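PDB 2DBY: GTP-binding protein from Thermus thermophilus, which binds GDP, probably binds and hydrolyses ATP, and probably associates with the 70S ribosome and its large subunit. Local coordinates for residues I76-V80 / Q92-I97; V80-H84 / V130-E134; L135-D139 / P197-A201; T142-R146 / F192-L198; L147-R151 / L163-E168. Numbering follows the deposited sequence.

Contact 1. Residues I76-V80 / Q92-I97; sequences IAGLV and QFLAHI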
# COMPACT_ATOMS: atom_id res chain seq x y z
N ILE A 76 -11.21 1.78 8.69
CA ILE A 76 -10.98 1.25 10.02
C ILE A 76 -12.02 1.80 10.94
O ILE A 76 -12.13 3.01 11.15
CB ILE A 76 -9.60 1.60 10.56
CG1 ILE A 76 -8.51 0.91 9.73
CG2 ILE A 76 -9.51 1.17 12.05
CD1 ILE A 76 -8.44 -0.60 9.87
N ALA A 77 -12.75 0.86 11.51
CA ALA A 77 -13.84 1.17 12.39
C ALA A 77 -13.49 1.04 13.86
O ALA A 77 -12.80 0.09 14.26
CB ALA A 77 -14.96 0.25 12.05
N GLY A 78 -13.97 2.01 14.64
CA GLY A 78 -13.77 1.97 16.08
C GLY A 78 -13.43 3.23 16.82
O GLY A 78 -12.74 4.14 16.31
N LEU A 79 -13.93 3.31 18.05
CA LEU A 79 -13.63 4.45 18.91
C LEU A 79 -12.12 4.28 19.16
O LEU A 79 -11.66 3.14 19.37
CB LEU A 79 -14.43 4.35 20.23
CG LEU A 79 -14.11 5.30 21.41
CD1 LEU A 79 -15.38 5.61 22.23
CD2 LEU A 79 -13.03 4.67 22.32
N VAL A 80 -11.36 5.37 19.13
CA VAL A 80 -9.90 5.30 19.30
C VAL A 80 -9.37 5.40 20.74
O VAL A 80 -8.67 4.48 21.22
CB VAL A 80 -9.20 6.40 18.46
CG1 VAL A 80 -7.68 6.27 18.59
CG2 VAL A 80 -9.60 6.28 16.99
N GLN A 92 -11.69 -2.59 19.70
CA GLN A 92 -12.10 -2.93 18.33
C GLN A 92 -11.19 -2.23 17.32
O GLN A 92 -10.77 -2.82 16.35
CB GLN A 92 -13.55 -2.51 18.08
CG GLN A 92 -14.59 -3.40 18.76
CD GLN A 92 -14.73 -4.76 18.11
OE1 GLN A 92 -13.80 -5.58 18.15
NE2 GLN A 92 -15.88 -5.01 17.50
N PHE A 93 -10.89 -0.96 17.57
CA PHE A 93 -10.01 -0.21 16.70
C PHE A 93 -8.65 -0.90 16.60
O PHE A 93 -8.12 -1.11 15.52
CB PHE A 93 -9.87 1.22 17.23
CG PHE A 93 -8.92 2.08 16.43
CD1 PHE A 93 -9.32 2.64 15.22
CD2 PHE A 93 -7.61 2.34 16.89
CE1 PHE A 93 -8.44 3.47 14.47
CE2 PHE A 93 -6.72 3.14 16.17
CZ PHE A 93 -7.13 3.72 14.94
N LEU A 94 -8.07 -1.27 17.74
CA LEU A 94 -6.77 -1.95 17.70
C LEU A 94 -6.86 -3.27 16.94
O LEU A 94 -5.95 -3.63 16.19
CB LEU A 94 -6.27 -2.24 19.12
CG LEU A 94 -5.98 -1.02 20.00
CD1 LEU A 94 -5.66 -1.49 21.44
CD2 LEU A 94 -4.79 -0.24 19.40
N ALA A 95 -7.95 -4.00 17.14
CA ALA A 95 -8.10 -5.28 16.46
C ALA A 95 -8.14 -5.08 14.95
O ALA A 95 -7.58 -5.89 14.20
CB ALA A 95 -9.36 -5.98 16.92
N HIS A 96 -8.82 -4.03 14.52
CA HIS A 96 -8.92 -3.73 13.09
C HIS A 96 -7.58 -3.29 12.53
O HIS A 96 -7.20 -3.71 11.43
CB HIS A 96 -10.01 -2.69 12.83
CG HIS A 96 -11.39 -3.19 13.09
ND1 HIS A 96 -12.44 -2.37 13.44
CD2 HIS A 96 -11.91 -4.45 13.04
CE1 HIS A 96 -13.53 -3.09 13.61
NE2 HIS A 96 -13.24 -4.35 13.37
N ILE A 97 -6.86 -2.45 13.28
CA ILE A 97 -5.53 -1.98 12.84
C ILE A 97 -4.56 -3.15 12.67
O ILE A 97 -3.71 -3.17 11.76
CB ILE A 97 -4.91 -0.98 13.88
CG1 ILE A 97 -5.60 0.37 13.77
CG2 ILE A 97 -3.40 -0.80 13.62
CD1 ILE A 97 -5.21 1.10 12.52
O HOH W 1 -12.69 0.59 19.48
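The loop 76-80 leaves the end of strand 66-75 in an extended course and passes across the first turns of helix 91-98, closest at Gly78, whose CA lies 4.4 Å from the CA of Phe93. No other residue would fit easily there: a CB on Gly78 would run into Phe93 N, and its phi/psi of 139/146 would also jam that CB against the preceding carbonyl. Two polar links tie loop to helix: the His96 side chain donates from ND1 to Ala77 O at 2.6 Å, and water 1 bridges the two backbones, giving a hydrogen to Leu79 O (2.8 Å) and accepting one from Phe93 N (3.0 Å). Phe93 is the main apolar piece. Val80 CG2 sits over one face of its ring, 4.0 Å from the centroid, a CH-pi contact, while Ile76 CG2 comes to 3.5 Å from Phe93 CD1. Ile76 CG1 also lies 4.3 Å from Ile97 CD1, and Ile76, Phe93 and Ile97 all touch Val7 on strand 3-7. Ile76-Ala77-Gly78 are the last three residues of a DxxG sequence, the G3 motif of P-loop GTPases, and the loop with its helix matches their switch II region.

Contact 2. Residues V80-H84 / V130-E134; sequences VKGAH and VVETE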
# COMPACT_ATOMS: atom_id res chain seq x y z
N VAL A 80 -11.36 5.37 19.13
CA VAL A 80 -9.90 5.30 19.30
C VAL A 80 -9.37 5.40 20.74
O VAL A 80 -8.67 4.48 21.22
CB VAL A 80 -9.20 6.40 18.46
CG1 VAL A 80 -7.68 6.27 18.59
CG2 VAL A 80 -9.60 6.28 16.99
N LYS A 81 -9.67 6.51 21.41
CA LYS A 81 -9.14 6.72 22.74
C LYS A 81 -9.89 6.07 23.86
O LYS A 81 -10.97 6.53 24.24
CB LYS A 81 -9.00 8.21 23.05
CG LYS A 81 -8.21 8.45 24.34
CD LYS A 81 -8.09 9.92 24.69
CE LYS A 81 -7.45 10.06 26.09
NZ LYS A 81 -7.69 11.38 26.73
N GLY A 82 -9.28 5.04 24.44
CA GLY A 82 -9.91 4.33 25.54
C GLY A 82 -9.48 4.83 26.91
O GLY A 82 -8.63 5.72 27.05
N ALA A 83 -10.08 4.27 27.95
CA ALA A 83 -9.77 4.65 29.32
C ALA A 83 -8.62 3.80 29.90
O ALA A 83 -8.01 4.16 30.92
CB ALA A 83 -11.04 4.50 30.20
N HIS A 84 -8.36 2.66 29.26
CA HIS A 84 -7.31 1.73 29.72
C HIS A 84 -7.59 1.22 31.13
O HIS A 84 -6.66 0.93 31.90
CB HIS A 84 -5.93 2.41 29.63
CG HIS A 84 -5.55 2.77 28.22
ND1 HIS A 84 -4.99 1.86 27.36
CD2 HIS A 84 -5.84 3.87 27.48
CE1 HIS A 84 -4.97 2.37 26.14
NE2 HIS A 84 -5.48 3.59 26.19
N VAL A 130 -3.14 11.53 18.98
CA VAL A 130 -4.16 10.75 19.67
C VAL A 130 -4.12 9.30 19.20
O VAL A 130 -4.08 8.38 20.00
CB VAL A 130 -5.60 11.32 19.46
CG1 VAL A 130 -6.65 10.29 19.91
CG2 VAL A 130 -5.76 12.61 20.25
N VAL A 131 -4.13 9.10 17.88
CA VAL A 131 -4.08 7.74 17.38
C VAL A 131 -2.76 7.07 17.71
O VAL A 131 -2.74 5.94 18.19
CB VAL A 131 -4.29 7.71 15.84
CG1 VAL A 131 -3.99 6.31 15.28
CG2 VAL A 131 -5.73 8.12 15.53
N GLU A 132 -1.67 7.79 17.48
CA GLU A 132 -0.33 7.25 17.71
C GLU A 132 -0.17 6.86 19.17
O GLU A 132 0.41 5.82 19.47
CB GLU A 132 0.71 8.28 17.28
CG GLU A 132 2.17 7.92 17.52
CD GLU A 132 2.65 6.69 16.78
OE1 GLU A 132 2.12 6.37 15.69
OE2 GLU A 132 3.60 6.05 17.29
N THR A 133 -0.68 7.67 20.08
CA THR A 133 -0.59 7.34 21.50
C THR A 133 -1.26 5.99 21.82
O THR A 133 -0.68 5.16 22.52
CB THR A 133 -1.16 8.50 22.33
OG1 THR A 133 -0.19 9.56 22.30
CG2 THR A 133 -1.42 8.08 23.79
N GLU A 134 -2.46 5.75 21.28
CA GLU A 134 -3.12 4.47 21.52
C GLU A 134 -2.32 3.29 20.92
O GLU A 134 -2.23 2.20 21.50
CB GLU A 134 -4.54 4.47 20.93
CG GLU A 134 -5.52 5.48 21.59
CD GLU A 134 -5.52 5.42 23.12
OE1 GLU A 134 -4.96 6.35 23.75
OE2 GLU A 134 -6.07 4.45 23.69
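Glu134 and Val80 carry most of this contact, with Lys81 and His84 adding smaller shares. Glu134 points from helix 124-156 straight at the loop, and its OE2 gathers two donors: His84 NE2 at 2.7 Å, a His-carboxylate hydrogen bond, and Gly82 N at 3.3 Å, a weaker one though nearly straight. The loop thus wraps round the carboxylate, using a side chain and a backbone amide two residues apart. The aliphatic part of Glu134 is used as well, since its CG lies 3.3 Å from Val80 O and 3.8 Å from Val80 CG1. Val80 turns its side chain toward the helix, where CG1 meets Val131 CG2 at 4.1 Å and Val130 CG1 at 4.4 Å; Leu9 and Phe93 extend this apolar patch. Lys81 runs past the carboxylate with its extended side chain leading outward, so its CG is 3.9 Å from Glu134 OE1 while the ammonium is not engaged with Glu134. The stretch continues the loop that resembles switch II, here laid against the long helix. With His84 NE2 as the donor, the imidazole carries a proton on that nitrogen, and a largely buried carboxylate has its OE2 compensated by donors from the loop rather than by the neighbouring lysine.

Contact 3. Residues L135-D139 / P197-A201; sequences LLLAD and PLLTA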
# COMPACT_ATOMS: atom_id res chain seq x y z
N LEU A 135 -1.72 3.50 19.74
CA LEU A 135 -0.94 2.41 19.14
C LEU A 135 0.33 2.12 19.97
O LEU A 135 0.74 0.96 20.12
CB LEU A 135 -0.53 2.75 17.70
CG LEU A 135 -1.68 3.08 16.73
CD1 LEU A 135 -1.09 3.23 15.32
CD2 LEU A 135 -2.71 1.97 16.75
N LEU A 136 0.93 3.18 20.48
CA LEU A 136 2.13 3.05 21.30
C LEU A 136 1.81 2.29 22.57
O LEU A 136 2.56 1.41 22.95
CB LEU A 136 2.68 4.43 21.67
CG LEU A 136 3.50 5.17 20.61
CD1 LEU A 136 3.58 6.64 20.98
CD2 LEU A 136 4.90 4.56 20.53
N LEU A 137 0.69 2.61 23.23
CA LEU A 137 0.32 1.94 24.46
C LEU A 137 0.13 0.45 24.22
O LEU A 137 0.55 -0.39 25.03
CB LEU A 137 -0.96 2.55 25.05
CG LEU A 137 -0.75 3.96 25.64
CD1 LEU A 137 -2.10 4.57 26.00
CD2 LEU A 137 0.13 3.86 26.86
N ALA A 138 -0.49 0.09 23.10
CA ALA A 138 -0.68 -1.33 22.81
C ALA A 138 0.66 -2.02 22.56
O ALA A 138 0.90 -3.16 23.02
CB ALA A 138 -1.61 -1.50 21.58
N ASP A 139 1.54 -1.34 21.83
CA ASP A 139 2.85 -1.89 21.48
C ASP A 139 3.75 -2.06 22.71
O ASP A 139 4.53 -3.02 22.77
CB ASP A 139 3.57 -1.00 20.48
CG ASP A 139 3.11 -1.24 19.04
OD1 ASP A 139 2.35 -2.21 18.81
OD2 ASP A 139 3.53 -0.48 18.14
N PRO A 197 4.56 -8.27 14.76
CA PRO A 197 4.23 -7.08 13.95
C PRO A 197 3.62 -5.95 14.76
O PRO A 197 2.40 -5.80 14.79
CB PRO A 197 3.26 -7.62 12.88
CG PRO A 197 3.46 -9.11 12.90
CD PRO A 197 3.71 -9.42 14.37
N LEU A 198 4.47 -5.15 15.40
CA LEU A 198 4.02 -4.03 16.23
C LEU A 198 3.16 -3.07 15.42
O LEU A 198 3.42 -2.83 14.24
CB LEU A 198 5.21 -3.27 16.81
CG LEU A 198 6.06 -4.08 17.79
CD1 LEU A 198 7.20 -3.19 18.31
CD2 LEU A 198 5.20 -4.61 18.93
N LEU A 199 2.14 -2.51 16.06
CA LEU A 199 1.25 -1.59 15.37
C LEU A 199 1.98 -0.36 14.83
O LEU A 199 1.68 0.12 13.72
CB LEU A 199 0.12 -1.16 16.30
CG LEU A 199 -0.67 -2.34 16.89
CD1 LEU A 199 -1.85 -1.76 17.65
CD2 LEU A 199 -1.19 -3.32 15.78
N THR A 200 2.92 0.17 15.61
CA THR A 200 3.66 1.35 15.20
C THR A 200 4.80 1.06 14.23
O THR A 200 5.52 1.97 13.83
CB THR A 200 4.23 2.17 16.40
OG1 THR A 200 5.12 1.34 17.15
CG2 THR A 200 3.09 2.63 17.31
N ALA A 201 4.95 -0.21 13.85
CA ALA A 201 5.95 -0.61 12.86
C ALA A 201 5.32 -0.55 11.45
O ALA A 201 6.04 -0.56 10.43
CB ALA A 201 6.49 -2.04 13.16
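Asp139 takes three hydrogen bonds from the loop that follows helix 187-195. Its OD1 accepts from Leu199 N at 2.8 Å, and its OD2 accepts from both Thr200 N (2.7 Å) and Thr200 OG1 (2.6 Å). The amides of Leu199 and Thr200 open the short 3-10 turn 199-201, so a carboxylate from a distant helix covers NH groups at its start. Thr200 OG1 also meets the backbone amide of Ala180. In this way the long helix 124-156, part of a predicted coiled coil, is fastened near its middle to the connection leading into strand 204-209 of the G domain's central sheet. Leu198 CB lies against the carboxylate, 3.5 Å from Asp139 OD2. Beyond it the packing is apolar: Thr200 CG2 rests 3.6 Å from Leu135 CB, and Leu199 turns its side chain toward the helix, where CD1 is 3.9 Å from both Leu135 CD2 and Ala138 CB. Leu94 of helix 91-98 touches Leu135 and Leu199, while Leu174 of helix 161-175 packs on Leu136, Asp139 and Thr200.

Contact 4. Residues T142-R146 / F192-L198; sequences TLERR and FLKETPL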
# COMPACT_ATOMS: atom_id res chain seq x y z
N THR A 142 2.67 -5.13 24.36
CA THR A 142 3.14 -6.28 23.60
C THR A 142 4.62 -6.53 23.88
O THR A 142 5.04 -7.67 24.07
CB THR A 142 2.97 -6.04 22.10
OG1 THR A 142 1.59 -6.00 21.81
CG2 THR A 142 3.65 -7.16 21.27
N LEU A 143 5.40 -5.45 23.89
CA LEU A 143 6.82 -5.58 24.13
C LEU A 143 7.09 -6.13 25.53
O LEU A 143 7.97 -6.97 25.71
CB LEU A 143 7.53 -4.23 23.97
CG LEU A 143 7.81 -3.86 22.50
CD1 LEU A 143 8.14 -2.39 22.40
CD2 LEU A 143 8.95 -4.73 21.98
N GLU A 144 6.34 -5.66 26.52
CA GLU A 144 6.55 -6.13 27.90
C GLU A 144 6.32 -7.63 27.94
O GLU A 144 7.09 -8.37 28.56
CB GLU A 144 5.61 -5.38 28.86
CG GLU A 144 6.04 -3.91 29.06
CD GLU A 144 4.92 -2.93 29.40
OE1 GLU A 144 5.18 -1.71 29.38
OE2 GLU A 144 3.78 -3.37 29.68
N ARG A 145 5.26 -8.09 27.27
CA ARG A 145 4.99 -9.52 27.26
C ARG A 145 6.08 -10.29 26.52
O ARG A 145 6.51 -11.34 26.98
CB ARG A 145 3.63 -9.81 26.61
CG ARG A 145 2.44 -9.40 27.44
CD ARG A 145 1.15 -9.90 26.78
NE ARG A 145 0.76 -9.13 25.60
CZ ARG A 145 0.06 -8.00 25.64
NH1 ARG A 145 -0.34 -7.49 26.81
NH2 ARG A 145 -0.26 -7.37 24.52
N ARG A 146 6.53 -9.78 25.37
CA ARG A 146 7.57 -10.48 24.63
C ARG A 146 8.92 -10.48 25.35
O ARG A 146 9.64 -11.47 25.31
CB ARG A 146 7.75 -9.87 23.22
CG ARG A 146 6.52 -9.99 22.32
CD ARG A 146 5.98 -11.42 22.32
NE ARG A 146 6.90 -12.33 21.64
CZ ARG A 146 6.92 -13.65 21.84
NH1 ARG A 146 6.07 -14.20 22.69
NH2 ARG A 146 7.77 -14.40 21.15
N PHE A 192 12.61 -9.76 14.72
CA PHE A 192 11.63 -9.55 15.77
C PHE A 192 10.29 -9.06 15.19
O PHE A 192 9.22 -9.57 15.56
CB PHE A 192 12.15 -8.52 16.79
CG PHE A 192 11.12 -8.16 17.82
CD1 PHE A 192 10.90 -9.01 18.91
CD2 PHE A 192 10.31 -7.04 17.66
CE1 PHE A 192 9.88 -8.76 19.81
CE2 PHE A 192 9.28 -6.78 18.56
CZ PHE A 192 9.06 -7.64 19.64
N LEU A 193 10.34 -8.08 14.30
CA LEU A 193 9.10 -7.52 13.77
C LEU A 193 8.33 -8.47 12.85
O LEU A 193 7.11 -8.34 12.70
CB LEU A 193 9.38 -6.18 13.05
CG LEU A 193 9.77 -5.01 13.97
CD1 LEU A 193 10.13 -3.78 13.14
CD2 LEU A 193 8.59 -4.70 14.91
N LYS A 194 9.03 -9.43 12.26
CA LYS A 194 8.37 -10.41 11.41
C LYS A 194 7.54 -11.30 12.33
O LYS A 194 6.40 -11.63 12.03
CB LYS A 194 9.40 -11.25 10.66
CG LYS A 194 8.79 -12.24 9.67
CD LYS A 194 9.87 -13.12 9.04
CE LYS A 194 9.26 -14.24 8.19
NZ LYS A 194 10.26 -15.30 7.86
N GLU A 195 8.11 -11.66 13.47
CA GLU A 195 7.42 -12.51 14.43
C GLU A 195 6.36 -11.75 15.23
O GLU A 195 5.29 -12.30 15.52
CB GLU A 195 8.42 -13.14 15.41
CG GLU A 195 7.76 -13.82 16.60
CD GLU A 195 8.73 -14.72 17.38
OE1 GLU A 195 9.38 -15.57 16.75
OE2 GLU A 195 8.82 -14.56 18.62
N THR A 196 6.66 -10.50 15.58
CA THR A 196 5.77 -9.64 16.38
C THR A 196 5.56 -8.31 15.64
O THR A 196 6.28 -7.33 15.86
CB THR A 196 6.40 -9.37 17.76
OG1 THR A 196 6.65 -10.63 18.41
CG2 THR A 196 5.46 -8.55 18.63
N PRO A 197 4.56 -8.27 14.76
CA PRO A 197 4.23 -7.08 13.95
C PRO A 197 3.62 -5.95 14.76
O PRO A 197 2.40 -5.80 14.79
CB PRO A 197 3.26 -7.62 12.88
CG PRO A 197 3.46 -9.11 12.90
CD PRO A 197 3.71 -9.42 14.37
N LEU A 198 4.47 -5.15 15.40
CA LEU A 198 4.02 -4.03 16.23
C LEU A 198 3.16 -3.07 15.42
O LEU A 198 3.42 -2.83 14.24
CB LEU A 198 5.21 -3.27 16.81
CG LEU A 198 6.06 -4.08 17.79
CD1 LEU A 198 7.20 -3.19 18.31
CD2 LEU A 198 5.20 -4.61 18.93
O HOH W 2 8.85 -12.04 19.61
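Here the helical arm of the protein, a predicted coiled coil, is met from the side: helix 124-156 packs on the C-terminal turn of helix 187-195 and the loop after it. Arg146 supplies the polar half. Its NH2 forms a salt bridge with Glu195 OE2 at 2.7 Å, although the N-H points rather off line and the hydrogen bond within it is weak. Its NE is served by water 2, which accepts from it at 2.8 Å, donates to Glu195 OE2 at 2.7 Å and hydrogen-bonds Thr196 OG1 at 2.9 Å. Glu195 OE2 has a further charged partner in Arg160, so two arginines share this carboxylate. Thr142 OG1 is satisfied within its own helix by the carbonyl of Ala138, which leaves its methyl to face the partner. At the helix end, Thr196 N still bonds Phe192 O at 2.7 Å, although Thr196 itself has left helical angles; Pro197 then centres an inverse gamma turn, with a weak bond from Leu198 N to Thr196 O at 2.9 Å. The apolar half centres on Leu143, whose CD2 meets Phe192 CZ at 3.7 Å and whose CD1 lies 4.3 Å from Leu198 CD1. Beside it, Thr142 CG2 touches Thr196 CG2 at 3.5 Å.

Contact 5. Residues L147-R151 / L163-E168; sequences LERLR and LLEAAE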
# COMPACT_ATOMS: atom_id res chain seq x y z
N LEU A 147 9.27 -9.38 26.01
CA LEU A 147 10.55 -9.33 26.72
C LEU A 147 10.62 -10.43 27.77
O LEU A 147 11.64 -11.09 27.93
CB LEU A 147 10.76 -7.96 27.38
CG LEU A 147 11.16 -6.80 26.45
CD1 LEU A 147 11.05 -5.48 27.17
CD2 LEU A 147 12.61 -7.02 25.96
N GLU A 148 9.51 -10.64 28.46
CA GLU A 148 9.46 -11.68 29.49
C GLU A 148 9.61 -13.07 28.87
O GLU A 148 10.40 -13.87 29.34
CB GLU A 148 8.15 -11.61 30.28
CG GLU A 148 7.90 -10.24 30.92
CD GLU A 148 7.37 -10.33 32.35
OE1 GLU A 148 6.98 -9.27 32.90
OE2 GLU A 148 7.36 -11.44 32.93
N ARG A 149 8.83 -13.33 27.82
CA ARG A 149 8.86 -14.61 27.13
C ARG A 149 10.19 -14.88 26.44
O ARG A 149 10.75 -15.97 26.59
CB ARG A 149 7.74 -14.69 26.09
CG ARG A 149 6.38 -15.07 26.64
CD ARG A 149 6.09 -16.54 26.34
NE ARG A 149 7.15 -17.40 26.86
CZ ARG A 149 7.35 -18.66 26.50
NH1 ARG A 149 6.56 -19.23 25.59
NH2 ARG A 149 8.35 -19.35 27.04
N LEU A 150 10.71 -13.90 25.70
CA LEU A 150 11.98 -14.08 24.99
C LEU A 150 13.18 -14.28 25.92
O LEU A 150 14.11 -15.03 25.59
CB LEU A 150 12.25 -12.87 24.07
CG LEU A 150 11.36 -12.84 22.82
CD1 LEU A 150 11.49 -11.47 22.12
CD2 LEU A 150 11.79 -13.94 21.86
N ARG A 151 13.18 -13.61 27.06
CA ARG A 151 14.29 -13.75 28.00
C ARG A 151 14.33 -15.19 28.51
O ARG A 151 15.40 -15.75 28.72
CB ARG A 151 14.16 -12.78 29.17
CG ARG A 151 15.49 -12.49 29.87
CD ARG A 151 15.29 -11.56 31.05
NE ARG A 151 14.53 -10.36 30.69
CZ ARG A 151 15.00 -9.37 29.95
NH1 ARG A 151 16.24 -9.41 29.48
NH2 ARG A 151 14.22 -8.33 29.65
N LEU A 163 16.23 -11.68 18.89
CA LEU A 163 14.92 -11.05 19.00
C LEU A 163 14.79 -10.34 20.35
O LEU A 163 14.21 -9.25 20.45
CB LEU A 163 13.80 -12.10 18.86
CG LEU A 163 13.53 -12.54 17.42
CD1 LEU A 163 14.66 -13.44 16.91
CD2 LEU A 163 12.20 -13.28 17.39
N LEU A 164 15.33 -10.95 21.40
CA LEU A 164 15.27 -10.32 22.72
C LEU A 164 16.02 -8.98 22.70
O LEU A 164 15.53 -7.98 23.24
CB LEU A 164 15.90 -11.25 23.79
CG LEU A 164 16.05 -10.65 25.19
CD1 LEU A 164 14.66 -10.38 25.81
CD2 LEU A 164 16.84 -11.62 26.06
N GLU A 165 17.21 -8.95 22.09
CA GLU A 165 18.00 -7.72 22.07
C GLU A 165 17.33 -6.63 21.22
O GLU A 165 17.38 -5.44 21.55
CB GLU A 165 19.41 -8.00 21.60
CG GLU A 165 20.13 -9.05 22.52
CD GLU A 165 19.95 -8.74 24.00
OE1 GLU A 165 19.03 -9.32 24.63
OE2 GLU A 165 20.70 -7.89 24.54
N ALA A 166 16.68 -7.05 20.14
CA ALA A 166 15.94 -6.09 19.31
C ALA A 166 14.79 -5.51 20.14
O ALA A 166 14.52 -4.30 20.12
CB ALA A 166 15.40 -6.80 18.07
N ALA A 167 14.08 -6.39 20.84
CA ALA A 167 12.97 -5.96 21.68
C ALA A 167 13.44 -4.96 22.76
O ALA A 167 12.74 -3.98 23.05
CB ALA A 167 12.29 -7.18 22.33
N GLU A 168 14.62 -5.19 23.34
CA GLU A 168 15.15 -4.28 24.38
C GLU A 168 15.31 -2.88 23.77
O GLU A 168 14.98 -1.88 24.42
CB GLU A 168 16.55 -4.74 24.85
CG GLU A 168 16.67 -6.10 25.57
CD GLU A 168 16.23 -6.06 27.02
OE1 GLU A 168 16.45 -7.08 27.73
OE2 GLU A 168 15.65 -5.04 27.45
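This is an antiparallel helix-helix contact within the helical arm that projects from the G domain, where the chain runs out along helix 124-156 and returns along helix 161-175. Over these short segments the axes come within 9.3 Å, and their directions differ by 152°, in keeping with the predicted coiled coil. The backbones are closest at Leu150 and Leu164, with CA atoms 5.5 Å apart. Leu164 has the most surface covered: its CD1 lies 3.9 Å from both Leu147 CD2 and Leu150 CB, so it fits between residues one turn apart on the opposing helix. Leu147 CD2 presses on Ala167 CB at 3.6 Å, where the small side chain leaves room for it, and Leu150 CD1 reaches Leu163 CB at 4.0 Å. Phe192 of helix 187-195 touches Leu150 and Ala167, adding a third helix to this core. On the solvent side Arg151 bridges to Glu168, its NH1 at 2.9 Å and NH2 at 3.2 Å from the same Glu168 OE1. Leucine and alanine thus make the inner seam, and the ion pair closes its exposed border, the guanidinium keeping its edge for Glu168 while one face covers Leu164 CD1.

Contacts 2 to 5 follow one another along helix 124-156, from the nucleotide-binding end out into the arm, and contact 1 joins the row through Val80, which it shares with contact 2. Contacts 3 and 5 are buried; the other three are partly open. Near the base, polar groups meet loop backbone: a histidine and a water in contact 1, carboxylates in contacts 2 and 3. Farther out, in contacts 4 and 5, packing is mainly between helices, the loop after helix 187-195 joining in contact 4, with arginine-glutamate pairs beside apolar seams. Leu94 ties contact 1 to contact 3, contacts 3 and 4 share Leu198, and Phe192 joins contact 4 to contact 5.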